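Local structure of DUF3861 domain-containing protein (3CJL) at residues Glu35-Asp38 against Gly39-Met43; Gln49-Met52 against Val53-Leu57; Lys56-Gly59 against Glu60-Gln64; Arg79-Met82 against Met83-Lys87. The protein is of unknown function, a small bacterial DUF3861 protein that pairs a two-stranded antiparallel hairpin with helices and is found here with a second copy of itself. One frame throughout, in Å; residues are numbered along the deposited sequence.

How the contacts relate
Contacts 2 and 3 are successive turns of one long helix, 45-64, and share Lys56 and Leu57; both are largely buried and rest on i to i+4 backbone hydrogen bonds, one of them weak in contact 3, with selenomethionine and phenylalanine side chains filling in around them. Contact 1 lies farther out, where helix 30-37 gives way to a loop, and mixes one apolar touch with polar links from a lysine. Contact 4 lies in the C-terminal part of the last helix, 75-86, with a greasy inner side and a charged outer one. Contact 2 is the hub: Met52 meets Val37 of contact 1, while Phe51 and Leu55 pack on Leu85 of contact 4. All four reach the second subunit.

Contact 1 (Glu35-Asp38 against Gly39-Met43); sequences EKVD and GKMDM
Lys40 folds back over the last turn of helix 30-37 and is gripped there by its backbone and, more loosely, by its side chain. Its amide N donates to Val37 O at 2.8 Å, a fairly straight bond, yet the donor stands above the carbonyl plane, 43° out of it. The aliphatic part of the lysine then runs past the next carbonyl back along the helix: CD lies 3.4 Å from Lys36 O, and a bend at the end of the chain (chi4 55°) turns NZ in to make a weak hydrogen bond to Lys36 O at 3.3 Å. One apolar touch accompanies these links. Met41, a selenomethionine, is bent at its second torsion and lays its methyl against the valine, with Met41 CE 3.4 Å from Val37 CG1, closer than usual for two carbons. Asp38 and Gly39 are the two middle residues of the turn closed by Lys40 N and Val37 O, and Gly39 has a positive phi, 77°, a conformation glycine adopts readily. Farther out, Val37 also packs on Thr48 and Met52 of helix 45-64, and Met41 on Leu70 of the second subunit. Residues 37-40 thus form a type II beta turn, with glycine in the third position where it is commonly found, leading from helix 30-37 into the loop before helix 45-64.

Contact 2 (Gln49-Met52 against Val53-Leu57); sequences QAFM and VGLKL. With EDO (1,2-ethanediol), chain C.
With chi1 at 154°, Phe51 throws its ring away from its own backbone N and along the helix, beside Leu55, which leaves the backbone in a like sense. The two side chains run next to each other and point the same way, meeting where Phe51 CZ comes 4.1 Å from Leu55 CD2; the methyl approaches the ring obliquely. Met52 and Lys56 form a second such pair one residue on. Bends at chi2 and chi3 in both chains curl the selenomethionine methyl against the lysine's middle, Met52 CE lying 4.0 Å from Lys56 CD. Lys56 CG also presses on the backbone, 3.1 Å from Met52 O, which also accepts Lys56 N at 3.1 Å. Three more i to i+4 bonds repeat the pattern, Leu55 N to Phe51 O among them at 2.9 Å, all close to 160° at the hydrogen. Beyond its bends the lysine straightens to carry NZ to O2 of an ethanediol, 3.2 Å away and probably from the crystallisation liquor; NZ also makes a salt bridge to Asp28. Met52 faces Leu33 and Leu34 of helix 30-37, Leu55 leans on Phe78, Met82 and Leu85 of helix 75-86, and Leu57 reaches Phe24 of strand 19-26. On a further side Val53 packs against Leu57 of the second subunit, so this part of helix 45-64 packs against two helices, a strand and the partner chain.

Contact 3 (Lys56-Gly59 against Glu60-Gln64); sequences KLFG and EVMMQ. With EDO (1,2-ethanediol), chain C.
Met62, a selenomethionine, climbs back along the helix toward Phe58. Its CB lies over the backbone, 3.7 Å from Gly59 O, and CG settles 3.5 Å from Phe58 O, the same oxygen that accepts the Met62 amide. SE then arrives at the edge of the Phe58 ring, 4.9 Å from its centroid and 80° off the ring normal. Finally a turn at the third torsion (chi3 -38°) brings the methyl obliquely to the ring, Met62 CE 3.6 Å from Phe58 CE1. The two side chains run alongside each other, pointing the same way. Met63 bends over the preceding turn instead, with its CE 3.2 Å from Gly59 O, the acceptor of its own amide. On another side, Gln64 NE2 donates to Glu60 OE2 at 2.7 Å, using the anti lone pair of the carboxylate, while Gln64 OE1 takes a hydrogen bond from Gln47 of the second subunit. Phe58 meets Phe78 of its own chain and Phe58 of the second subunit, and Met62 packs on Phe81 of that subunit. This is a Met-aromatic contact between residues four apart, one turn of helix 45-64, set in an aromatic cluster where the two subunits join.

Contact 4 (Arg79-Met82 against Met83-Lys87); sequences RAFM and MNLKK
Met82 and Met83, both selenomethionines, stand at the junction of the two segments and part to different sides of helix 75-86. Met82 is bent twice along its chain (chi2 -54°, chi3 -55°), which carries its methyl forward to Lys86, Met82 CE 3.9 Å from Lys86 CE; the extended lysine passes over Met82 O, the oxygen that accepts its amide. Met83 leads outward and crosses Arg79, where its SE lies 3.4 Å from Arg79 NH1, obliquely to the guanidinium. Leu85 drops onto Phe81. Its CG sits over one face of the ring, 4.3 Å from the centroid and offset toward the rim, a CH-pi contact, while Leu85 CD1 comes 3.3 Å from Phe81 CE2. A water donates to Phe81 O at 3.2 Å and accepts from Asn84 ND2 at 2.7 Å, giving that carbonyl a second partner besides the Leu85 amide. Phe81 also packs on Leu55 of helix 45-64, and its ring stacks on Phe74 of the second subunit. The chemistry thus splits: an apolar leucine-on-ring seam toward the core and dimer partner, and a more exposed side where Arg79 and Lys86 meet the flexible chains of Met83 and Met82 without charge pairing.

Contact 1 (Glu35-Asp38 against Gly39-Met43)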
loop_
_atom_site.group_PDB
_atom_site.type_symbol
_atom_site.label_atom_id
_atom_site.label_comp_id
_atom_site.label_asym_id
_atom_site.label_seq_id
_atom_site.Cartn_x
_atom_site.Cartn_y
_atom_site.Cartn_z
ATOM N N GLU A 35 14.351 3.097 6.940
ATOM C CA GLU A 35 15.699 3.649 7.143
ATOM C C GLU A 35 16.645 3.224 6.011
ATOM O O GLU A 35 17.402 4.039 5.487
ATOM C CB GLU A 35 16.318 3.166 8.466
ATOM C CG GLU A 35 15.649 3.632 9.755
ATOM C CD GLU A 35 16.386 3.103 10.991
ATOM O OE1 GLU A 35 17.501 3.609 11.270
ATOM O OE2 GLU A 35 15.864 2.185 11.675
ATOM N N LYS A 36 16.591 1.940 5.667
ATOM C CA LYS A 36 17.426 1.325 4.624
ATOM C C LYS A 36 17.250 1.950 3.230
ATOM O O LYS A 36 18.236 2.321 2.597
ATOM C CB LYS A 36 17.139 -0.185 4.603
ATOM C CG LYS A 36 17.798 -1.011 3.524
ATOM C CD LYS A 36 17.555 -2.507 3.794
ATOM C CE LYS A 36 17.538 -3.340 2.510
ATOM N NZ LYS A 36 16.339 -3.011 1.654
ATOM N N VAL A 37 16.006 2.075 2.763
ATOM C CA VAL A 37 15.721 2.642 1.429
ATOM C C VAL A 37 15.741 4.167 1.387
ATOM O O VAL A 37 15.694 4.737 0.301
ATOM C CB VAL A 37 14.365 2.175 0.852
ATOM C CG1 VAL A 37 14.303 0.663 0.825
ATOM C CG2 VAL A 37 13.189 2.790 1.628
ATOM N N ASP A 38 15.779 4.814 2.555
ATOM C CA ASP A 38 15.832 6.284 2.679
ATOM C C ASP A 38 16.939 6.870 1.788
ATOM O O ASP A 38 18.118 6.595 2.002
ATOM C CB ASP A 38 16.078 6.674 4.153
ATOM C CG ASP A 38 16.021 8.180 4.410
ATOM O OD1 ASP A 38 15.395 8.934 3.627
ATOM O OD2 ASP A 38 16.600 8.596 5.439
ATOM N N GLY A 39 16.536 7.638 0.775
ATOM C CA GLY A 39 17.462 8.246 -0.174
ATOM C C GLY A 39 18.051 7.336 -1.243
ATOM O O GLY A 39 18.938 7.764 -1.977
ATOM N N LYS A 40 17.568 6.098 -1.345
ATOM C CA LYS A 40 18.047 5.136 -2.353
ATOM C C LYS A 40 17.124 4.999 -3.563
ATOM O O LYS A 40 17.524 4.402 -4.566
ATOM C CB LYS A 40 18.218 3.730 -1.742
ATOM C CG LYS A 40 19.465 3.528 -0.911
ATOM C CD LYS A 40 19.606 2.058 -0.508
ATOM C CE LYS A 40 20.961 1.770 0.129
ATOM N NZ LYS A 40 21.252 2.660 1.289
HETATM N N MSE A 41 15.907 5.533 -3.485
HETATM C CA MSE A 41 14.899 5.283 -4.522
HETATM C C MSE A 41 14.832 6.313 -5.643
HETATM O O MSE A 41 14.101 6.099 -6.610
HETATM C CB MSE A 41 13.504 5.090 -3.882
HETATM C CG MSE A 41 13.391 3.843 -3.009
HETATM SE SE MSE A 41 13.804 2.216 -4.025
HETATM C CE MSE A 41 14.030 0.979 -2.536
ATOM N N ASP A 42 15.596 7.400 -5.532
ATOM C CA ASP A 42 15.598 8.477 -6.530
ATOM C C ASP A 42 14.212 9.171 -6.559
ATOM O O ASP A 42 13.650 9.470 -7.620
ATOM C CB ASP A 42 16.023 7.915 -7.897
ATOM C CG ASP A 42 16.533 8.972 -8.849
ATOM O OD1 ASP A 42 16.694 10.148 -8.453
ATOM O OD2 ASP A 42 16.775 8.608 -10.019
HETATM N N MSE A 43 13.679 9.386 -5.353
HETATM C CA MSE A 43 12.398 10.051 -5.100
HETATM C C MSE A 43 12.577 10.858 -3.834
HETATM O O MSE A 43 13.595 10.724 -3.156
HETATM C CB MSE A 43 11.280 9.036 -4.840
HETATM C CG MSE A 43 11.063 8.030 -5.949
HETATM SE SE MSE A 43 9.547 6.840 -5.624
HETATM C CE MSE A 43 9.949 6.234 -3.899
#

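Contact 2 (Gln49-Met52 against Val53-Leu57)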
loop_
_atom_site.group_PDB
_atom_site.type_symbol
_atom_site.label_atom_id
_atom_site.label_comp_id
_atom_site.label_asym_id
_atom_site.label_seq_id
_atom_site.Cartn_x
_atom_site.Cartn_y
_atom_site.Cartn_z
ATOM N N GLN A 49 8.515 6.998 1.457
ATOM C CA GLN A 49 7.773 6.502 2.618
ATOM C C GLN A 49 6.377 5.974 2.258
ATOM O O GLN A 49 6.007 4.881 2.672
ATOM C CB GLN A 49 7.678 7.667 3.611
ATOM C CG GLN A 49 7.061 7.409 4.963
ATOM C CD GLN A 49 7.186 8.647 5.860
ATOM O OE1 GLN A 49 7.692 8.561 6.977
ATOM N NE2 GLN A 49 6.764 9.806 5.349
ATOM N N ALA A 50 5.603 6.761 1.507
ATOM C CA ALA A 50 4.254 6.354 1.039
ATOM C C ALA A 50 4.281 5.103 0.133
ATOM O O ALA A 50 3.499 4.187 0.279
ATOM C CB ALA A 50 3.571 7.536 0.290
ATOM N N PHE A 51 5.206 5.102 -0.805
ATOM C CA PHE A 51 5.405 4.008 -1.746
ATOM C C PHE A 51 5.736 2.708 -1.031
ATOM O O PHE A 51 5.126 1.679 -1.316
ATOM C CB PHE A 51 6.476 4.438 -2.780
ATOM C CG PHE A 51 7.235 3.333 -3.407
ATOM C CD1 PHE A 51 6.700 2.585 -4.429
ATOM C CD2 PHE A 51 8.524 3.067 -3.000
ATOM C CE1 PHE A 51 7.451 1.563 -4.992
ATOM C CE2 PHE A 51 9.247 2.062 -3.569
ATOM C CZ PHE A 51 8.709 1.316 -4.557
HETATM N N MSE A 52 6.668 2.765 -0.088
HETATM C CA MSE A 52 7.098 1.583 0.667
HETATM C C MSE A 52 6.028 1.072 1.618
HETATM O O MSE A 52 5.811 -0.123 1.709
HETATM C CB MSE A 52 8.391 1.888 1.412
HETATM C CG MSE A 52 9.610 2.022 0.468
HETATM SE SE MSE A 52 10.094 0.360 -0.507
HETATM C CE MSE A 52 9.879 -0.821 1.009
ATOM N N VAL A 53 5.322 1.972 2.297
ATOM C CA VAL A 53 4.209 1.570 3.173
ATOM C C VAL A 53 3.102 0.908 2.360
ATOM O O VAL A 53 2.603 -0.158 2.727
ATOM C CB VAL A 53 3.637 2.773 3.966
ATOM C CG1 VAL A 53 2.312 2.415 4.657
ATOM C CG2 VAL A 53 4.657 3.259 4.987
ATOM N N GLY A 54 2.731 1.542 1.257
ATOM C CA GLY A 54 1.676 1.047 0.398
ATOM C C GLY A 54 1.973 -0.302 -0.205
ATOM O O GLY A 54 1.133 -1.194 -0.149
ATOM N N LEU A 55 3.177 -0.441 -0.749
ATOM C CA LEU A 55 3.672 -1.704 -1.323
ATOM C C LEU A 55 3.719 -2.904 -0.333
ATOM O O LEU A 55 3.353 -4.024 -0.689
ATOM C CB LEU A 55 5.070 -1.459 -1.877
ATOM C CG LEU A 55 5.794 -2.563 -2.626
ATOM C CD1 LEU A 55 5.040 -2.880 -3.889
ATOM C CD2 LEU A 55 7.212 -2.100 -2.916
ATOM N N LYS A 56 4.222 -2.673 0.881
ATOM C CA LYS A 56 4.259 -3.704 1.915
ATOM C C LYS A 56 2.851 -4.088 2.390
ATOM O O LYS A 56 2.592 -5.250 2.644
ATOM C CB LYS A 56 5.108 -3.286 3.121
ATOM C CG LYS A 56 6.568 -2.920 2.863
ATOM C CD LYS A 56 7.337 -3.835 1.918
ATOM C CE LYS A 56 7.667 -5.149 2.510
ATOM N NZ LYS A 56 8.593 -5.894 1.558
ATOM N N LEU A 57 1.944 -3.121 2.504
ATOM C CA LEU A 57 0.557 -3.415 2.870
ATOM C C LEU A 57 -0.121 -4.268 1.814
ATOM O O LEU A 57 -0.615 -5.327 2.140
ATOM C CB LEU A 57 -0.267 -2.142 3.104
ATOM C CG LEU A 57 -0.025 -1.396 4.418
ATOM C CD1 LEU A 57 -0.794 -0.067 4.415
ATOM C CD2 LEU A 57 -0.400 -2.270 5.627
HETATM C C1 EDO C . 13.079 -3.711 -0.211
HETATM O O1 EDO C . 13.176 -2.647 -1.172
HETATM C C2 EDO C . 11.717 -4.397 -0.323
HETATM O O2 EDO C . 11.582 -5.433 0.668
#

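Contact 3 (Lys56-Gly59 against Glu60-Gln64)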
loop_
_atom_site.group_PDB
_atom_site.type_symbol
_atom_site.label_atom_id
_atom_site.label_comp_id
_atom_site.label_asym_id
_atom_site.label_seq_id
_atom_site.Cartn_x
_atom_site.Cartn_y
_atom_site.Cartn_z
ATOM N N LYS A 56 4.222 -2.673 0.881
ATOM C CA LYS A 56 4.259 -3.704 1.915
ATOM C C LYS A 56 2.851 -4.088 2.390
ATOM O O LYS A 56 2.592 -5.250 2.644
ATOM C CB LYS A 56 5.108 -3.286 3.121
ATOM C CG LYS A 56 6.568 -2.920 2.863
ATOM C CD LYS A 56 7.337 -3.835 1.918
ATOM C CE LYS A 56 7.667 -5.149 2.510
ATOM N NZ LYS A 56 8.593 -5.894 1.558
ATOM N N LEU A 57 1.944 -3.121 2.504
ATOM C CA LEU A 57 0.557 -3.415 2.870
ATOM C C LEU A 57 -0.121 -4.268 1.814
ATOM O O LEU A 57 -0.615 -5.327 2.140
ATOM C CB LEU A 57 -0.267 -2.142 3.104
ATOM C CG LEU A 57 -0.025 -1.396 4.418
ATOM C CD1 LEU A 57 -0.794 -0.067 4.415
ATOM C CD2 LEU A 57 -0.400 -2.270 5.627
ATOM N N PHE A 58 -0.125 -3.836 0.553
ATOM C CA PHE A 58 -0.839 -4.613 -0.470
ATOM C C PHE A 58 -0.102 -5.898 -0.854
ATOM O O PHE A 58 -0.748 -6.903 -1.096
ATOM C CB PHE A 58 -1.384 -3.728 -1.631
ATOM C CG PHE A 58 -0.591 -3.746 -2.905
ATOM C CD1 PHE A 58 -0.766 -4.773 -3.821
ATOM C CD2 PHE A 58 0.210 -2.660 -3.264
ATOM C CE1 PHE A 58 -0.075 -4.787 -5.016
ATOM C CE2 PHE A 58 0.895 -2.645 -4.480
ATOM C CZ PHE A 58 0.755 -3.715 -5.352
ATOM N N GLY A 59 1.231 -5.890 -0.794
ATOM C CA GLY A 59 2.048 -7.067 -1.070
ATOM C C GLY A 59 1.884 -8.209 -0.081
ATOM O O GLY A 59 1.844 -9.367 -0.475
ATOM N N GLU A 60 1.806 -7.871 1.198
ATOM C CA GLU A 60 1.477 -8.826 2.257
ATOM C C GLU A 60 0.105 -9.497 2.045
ATOM O O GLU A 60 -0.019 -10.707 2.211
ATOM C CB GLU A 60 1.522 -8.114 3.609
ATOM C CG GLU A 60 1.175 -8.959 4.816
ATOM C CD GLU A 60 2.051 -10.199 4.962
ATOM O OE1 GLU A 60 3.281 -10.116 4.719
ATOM O OE2 GLU A 60 1.489 -11.258 5.329
ATOM N N VAL A 61 -0.914 -8.734 1.662
ATOM C CA VAL A 61 -2.250 -9.321 1.409
ATOM C C VAL A 61 -2.227 -10.335 0.258
ATOM O O VAL A 61 -2.841 -11.403 0.333
ATOM C CB VAL A 61 -3.329 -8.245 1.143
ATOM C CG1 VAL A 61 -4.648 -8.906 0.759
ATOM C CG2 VAL A 61 -3.534 -7.382 2.379
HETATM N N MSE A 62 -1.526 -9.993 -0.802
HETATM C CA MSE A 62 -1.349 -10.903 -1.923
HETATM C C MSE A 62 -0.572 -12.172 -1.525
HETATM O O MSE A 62 -0.908 -13.248 -2.005
HETATM C CB MSE A 62 -0.677 -10.182 -3.087
HETATM C CG MSE A 62 -1.579 -9.101 -3.659
HETATM SE SE MSE A 62 -0.971 -8.330 -5.346
HETATM C CE MSE A 62 0.950 -8.284 -4.994
HETATM N N MSE A 63 0.431 -12.053 -0.652
HETATM C CA MSE A 63 1.129 -13.237 -0.104
HETATM C C MSE A 63 0.144 -14.146 0.633
HETATM O O MSE A 63 0.216 -15.353 0.521
HETATM C CB MSE A 63 2.210 -12.868 0.928
HETATM C CG MSE A 63 3.438 -12.112 0.461
HETATM SE SE MSE A 63 4.170 -12.745 -1.182
HETATM C CE MSE A 63 3.335 -11.349 -2.481
ATOM N N GLN A 64 -0.760 -13.540 1.402
ATOM C CA GLN A 64 -1.785 -14.290 2.145
ATOM C C GLN A 64 -2.875 -14.881 1.252
ATOM O O GLN A 64 -3.480 -15.878 1.608
ATOM C CB GLN A 64 -2.417 -13.391 3.193
ATOM C CG GLN A 64 -1.434 -12.967 4.265
ATOM C CD GLN A 64 -2.007 -11.958 5.219
ATOM O OE1 GLN A 64 -3.211 -11.756 5.271
ATOM N NE2 GLN A 64 -1.138 -11.314 5.986
HETATM C C1 EDO C . 13.079 -3.711 -0.211
HETATM O O1 EDO C . 13.176 -2.647 -1.172
HETATM C C2 EDO C . 11.717 -4.397 -0.323
HETATM O O2 EDO C . 11.582 -5.433 0.668
#

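Contact 4 (Arg79-Met82 against Met83-Lys87)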
loop_
_atom_site.group_PDB
_atom_site.type_symbol
_atom_site.label_atom_id
_atom_site.label_comp_id
_atom_site.label_asym_id
_atom_site.label_seq_id
_atom_site.Cartn_x
_atom_site.Cartn_y
_atom_site.Cartn_z
ATOM N N ARG A 79 6.501 -9.917 -8.668
ATOM C CA ARG A 79 7.792 -10.423 -8.242
ATOM C C ARG A 79 8.947 -9.782 -9.024
ATOM O O ARG A 79 9.964 -9.457 -8.443
ATOM C CB ARG A 79 7.850 -11.945 -8.387
ATOM C CG ARG A 79 9.080 -12.533 -7.722
ATOM C CD ARG A 79 8.936 -14.041 -7.438
ATOM N NE ARG A 79 10.112 -14.561 -6.740
ATOM C CZ ARG A 79 11.285 -14.789 -7.329
ATOM N NH1 ARG A 79 11.478 -14.560 -8.630
ATOM N NH2 ARG A 79 12.288 -15.258 -6.618
ATOM N N ALA A 80 8.777 -9.604 -10.333
ATOM C CA ALA A 80 9.789 -8.962 -11.166
ATOM C C ALA A 80 10.002 -7.504 -10.749
ATOM O O ALA A 80 11.126 -7.008 -10.742
ATOM C CB ALA A 80 9.406 -9.048 -12.648
ATOM N N PHE A 81 8.910 -6.830 -10.404
ATOM C CA PHE A 81 8.960 -5.461 -9.909
ATOM C C PHE A 81 9.717 -5.416 -8.568
ATOM O O PHE A 81 10.588 -4.562 -8.363
ATOM C CB PHE A 81 7.534 -4.920 -9.771
ATOM C CG PHE A 81 7.447 -3.574 -9.135
ATOM C CD1 PHE A 81 7.812 -2.438 -9.842
ATOM C CD2 PHE A 81 7.005 -3.441 -7.835
ATOM C CE1 PHE A 81 7.709 -1.180 -9.256
ATOM C CE2 PHE A 81 6.912 -2.192 -7.247
ATOM C CZ PHE A 81 7.269 -1.059 -7.963
HETATM N N MSE A 82 9.396 -6.350 -7.680
HETATM C CA MSE A 82 10.063 -6.438 -6.380
HETATM C C MSE A 82 11.548 -6.708 -6.521
HETATM O O MSE A 82 12.339 -6.123 -5.801
HETATM C CB MSE A 82 9.457 -7.537 -5.511
HETATM C CG MSE A 82 8.060 -7.243 -4.961
HETATM SE SE MSE A 82 7.908 -5.586 -4.013
HETATM C CE MSE A 82 9.344 -5.861 -2.711
HETATM N N MSE A 83 11.918 -7.588 -7.447
HETATM C CA MSE A 83 13.328 -7.895 -7.675
HETATM C C MSE A 83 14.100 -6.695 -8.207
HETATM O O MSE A 83 15.236 -6.490 -7.817
HETATM C CB MSE A 83 13.498 -9.077 -8.625
HETATM C CG MSE A 83 13.410 -10.434 -7.948
HETATM SE SE MSE A 83 13.450 -11.823 -9.307
HETATM C CE MSE A 83 14.709 -11.096 -10.536
ATOM N N ASN A 84 13.492 -5.917 -9.097
ATOM C CA ASN A 84 14.122 -4.694 -9.588
ATOM C C ASN A 84 14.285 -3.637 -8.483
ATOM O O ASN A 84 15.309 -2.960 -8.442
ATOM C CB ASN A 84 13.361 -4.111 -10.766
ATOM C CG ASN A 84 14.068 -2.918 -11.368
ATOM O OD1 ASN A 84 15.118 -3.066 -11.986
ATOM N ND2 ASN A 84 13.510 -1.728 -11.176
ATOM N N LEU A 85 13.293 -3.501 -7.599
ATOM C CA LEU A 85 13.407 -2.579 -6.460
ATOM C C LEU A 85 14.515 -2.980 -5.486
ATOM O O LEU A 85 15.165 -2.110 -4.909
ATOM C CB LEU A 85 12.088 -2.445 -5.675
ATOM C CG LEU A 85 10.955 -1.658 -6.341
ATOM C CD1 LEU A 85 9.685 -1.800 -5.505
ATOM C CD2 LEU A 85 11.313 -0.168 -6.584
ATOM N N LYS A 86 14.706 -4.280 -5.281
ATOM C CA LYS A 86 15.747 -4.777 -4.365
ATOM C C LYS A 86 17.167 -4.635 -4.917
ATOM O O LYS A 86 18.119 -4.613 -4.144
ATOM C CB LYS A 86 15.476 -6.221 -3.954
ATOM C CG LYS A 86 14.277 -6.349 -3.031
ATOM C CD LYS A 86 13.901 -7.803 -2.837
ATOM C CE LYS A 86 12.611 -7.946 -2.077
ATOM N NZ LYS A 86 12.269 -9.384 -1.993
ATOM N N LYS A 87 17.308 -4.533 -6.239
ATOM C CA LYS A 87 18.606 -4.252 -6.857
ATOM C C LYS A 87 19.110 -2.834 -6.519
ATOM O O LYS A 87 20.317 -2.575 -6.605
ATOM C CB LYS A 87 18.565 -4.480 -8.379
ATOM C CG LYS A 87 18.459 -5.952 -8.761
ATOM C CD LYS A 87 18.572 -6.212 -10.260
ATOM C CE LYS A 87 20.016 -6.037 -10.763
ATOM N NZ LYS A 87 20.274 -6.574 -12.142
HETATM O O HOH W 1 11.201 -1.767 -9.866
#